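Local coordinates for inactivation-no-after-potential D protein (Drosophila melanogaster, PDB 5F67) that probably serves as a scaffold in fly photoreceptor signalling, its third PDZ domain binding the cytoplasmic tail of the TRP channel, at residues S54-R57 with E58-A62. Sequence-based numbering, arbitrary orientation.
Sequences SDLR and EGSNA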
ATOM      1  N   SER A  54      -1.744   3.342  -6.127  1.00 10.89           N
ATOM      2  CA  SER A  54      -2.125   4.179  -7.266  1.00 13.66           C
ATOM      3  C   SER A  54      -1.671   5.626  -7.104  1.00 16.20           C
ATOM      4  O   SER A  54      -1.620   6.380  -8.072  1.00 14.84           O
ATOM      5  CB  SER A  54      -3.638   4.134  -7.468  1.00 12.72           C
ATOM      6  OG  SER A  54      -4.311   4.631  -6.324  1.00 14.53           O
ATOM      7  N   ASP A  55      -1.358   6.023  -5.876  1.00 15.56           N
ATOM      8  CA  ASP A  55      -0.828   7.358  -5.664  1.00 15.08           C
ATOM      9  C   ASP A  55      -0.059   7.380  -4.367  1.00 12.46           C
ATOM     10  O   ASP A  55      -0.203   6.494  -3.521  1.00 11.98           O
ATOM     11  CB  ASP A  55      -1.944   8.421  -5.674  1.00 13.63           C
ATOM     12  CG  ASP A  55      -1.452   9.784  -6.140  1.00 21.52           C
ATOM     13  OD1 ASP A  55      -0.224  10.025  -6.143  1.00 20.25           O
ATOM     14  OD2 ASP A  55      -2.295  10.626  -6.516  1.00 25.03           O
ATOM     15  N   LEU A  56       0.779   8.394  -4.215  1.00 12.12           N
ATOM     16  CA  LEU A  56       1.692   8.459  -3.087  1.00 13.20           C
ATOM     17  C   LEU A  56       1.801   9.924  -2.721  1.00 14.13           C
ATOM     18  O   LEU A  56       1.969  10.773  -3.604  1.00 17.36           O
ATOM     19  CB  LEU A  56       3.057   7.903  -3.511  1.00 17.28           C
ATOM     20  CG  LEU A  56       4.174   7.823  -2.484  1.00 23.23           C
ATOM     21  CD1 LEU A  56       3.845   6.769  -1.445  1.00 19.00           C
ATOM     22  CD2 LEU A  56       5.471   7.489  -3.210  1.00 20.83           C
ATOM     23  N   ARG A  57       1.669  10.233  -1.436  1.00 14.44           N
ATOM     24  CA  ARG A  57       1.655  11.626  -0.992  1.00 13.48           C
ATOM     25  C   ARG A  57       3.062  12.128  -0.713  1.00 23.27           C
ATOM     26  O   ARG A  57       3.817  11.505   0.039  1.00 15.27           O
ATOM     27  CB  ARG A  57       0.805  11.760   0.273  1.00 11.16           C
ATOM     28  CG  ARG A  57       0.800  13.179   0.870  1.00 15.00           C
ATOM     29  CD  ARG A  57      -0.249  13.284   1.960  1.00 14.04           C
ATOM     30  NE  ARG A  57      -0.085  14.488   2.769  1.00 15.62           N
ATOM     31  CZ  ARG A  57      -1.079  15.081   3.425  1.00 17.73           C
ATOM     32  NH1 ARG A  57      -2.310  14.574   3.365  1.00 17.35           N
ATOM     33  NH2 ARG A  57      -0.839  16.166   4.149  1.00 18.94           N
ATOM     34  N   GLU A  58       3.416  13.261  -1.311  1.00 17.05           N
ATOM     35  CA  GLU A  58       4.751  13.827  -1.115  1.00 19.28           C
ATOM     36  C   GLU A  58       5.029  14.118   0.363  1.00 21.65           C
ATOM     37  O   GLU A  58       4.179  14.678   1.066  1.00 18.63           O
ATOM     38  CB  GLU A  58       4.910  15.098  -1.955  1.00 24.22           C
ATOM     39  CG  GLU A  58       6.329  15.633  -2.018  1.00 47.63           C
ATOM     40  CD  GLU A  58       6.442  16.844  -2.916  1.00 63.17           C
ATOM     41  OE1 GLU A  58       5.401  17.277  -3.462  1.00 47.92           O
ATOM     42  OE2 GLU A  58       7.571  17.357  -3.080  1.00 68.37           O
ATOM     43  N   GLY A  59       6.212  13.720   0.829  1.00 21.56           N
ATOM     44  CA  GLY A  59       6.617  13.956   2.204  1.00 23.88           C
ATOM     45  C   GLY A  59       6.060  12.972   3.220  1.00 24.24           C
ATOM     46  O   GLY A  59       6.396  13.046   4.402  1.00 22.63           O
ATOM     47  N   SER A  60       5.212  12.050   2.769  1.00 16.70           N
ATOM     48  CA  SER A  60       4.547  11.112   3.674  1.00 15.33           C
ATOM     49  C   SER A  60       5.488   9.990   4.124  1.00 18.47           C
ATOM     50  O   SER A  60       6.555   9.777   3.536  1.00 14.57           O
ATOM     51  CB  SER A  60       3.312  10.508   2.996  1.00 14.16           C
ATOM     52  OG  SER A  60       3.700   9.628   1.941  1.00 14.79           O
ATOM     53  N   ASN A  61       5.096   9.272   5.174  1.00 13.95           N
ATOM     54  CA  ASN A  61       5.897   8.151   5.664  1.00 15.14           C
ATOM     55  C   ASN A  61       5.959   7.005   4.657  1.00 14.69           C
ATOM     56  O   ASN A  61       6.957   6.280   4.602  1.00 15.55           O
ATOM     57  CB  ASN A  61       5.355   7.654   7.004  1.00 14.85           C
ATOM     58  CG  ASN A  61       5.529   8.673   8.112  1.00 23.15           C
ATOM     59  OD1 ASN A  61       6.312   9.621   7.988  1.00 19.72           O
ATOM     60  ND2 ASN A  61       4.808   8.479   9.208  1.00 15.47           N
ATOM     61  N   ALA A  62       4.900   6.826   3.863  1.00 11.93           N
ATOM     62  CA  ALA A  62       4.952   5.796   2.832  1.00 13.33           C
ATOM     63  C   ALA A  62       6.011   6.145   1.797  1.00 12.39           C
ATOM     64  O   ALA A  62       6.758   5.273   1.349  1.00 13.35           O
ATOM     65  CB  ALA A  62       3.593   5.608   2.160  1.00 11.26           C
TER
HETATM   66  O   HOH W   1       2.688  14.397   3.671  1.00 24.04           O
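Ser60 grips the carbonyl of Arg57 twice, closing a type II beta turn that runs from Arg57 to Ser60. Its hydroxyl OG donates to Arg57 O at 2.7 Å, in the carbonyl plane and on a lone pair. Its backbone N also donates to Arg57 O, at 3.1 Å, but from above that plane, 38° out of it. With chi1 at 70°, OG sits between the backbone N and the carbonyl carbon of its own residue, where it reaches Arg57 O and also accepts from the backbone N of Glu63 as the N-cap of helix 61-64. Replacing the serine by alanine is likely to cost Arg57 O its hydroxyl donor, leaving the turn's N-H bond, and to strip the N-H of Glu63 of its cap. Beside the polar grip, Leu56 CD1 lies 3.8 Å from Ala62 CB, an apolar contact between the strand end and the first turn of the helix. With CG anti to the backbone N (chi1 176°) and the chain extended, Arg57 carries NE to a water, 2.9 Å away, that also donates to Glu58 O. Gly59 takes the positive phi of the turn's third position, and its N bonds to the Glu63 carboxylate. Further back, Asp55 OD1 accepts from Leu56 N at 2.7 Å, on its anti side. The bound TRP tail peptide is held from the same strand end of this PDZ domain: Arg57 NH2 reaches its backbone, Glu58 OE1 pairs with a basic side chain, and Asp55 OD2 bonds to a polar one. The turn thus links strand 50-56, which pairs antiparallel with strand 37-44, with a classic bulge where Ser54 and Asp55 both face Met38, to helix 61-64, whose Ala62 packs on Ile37 and Val67.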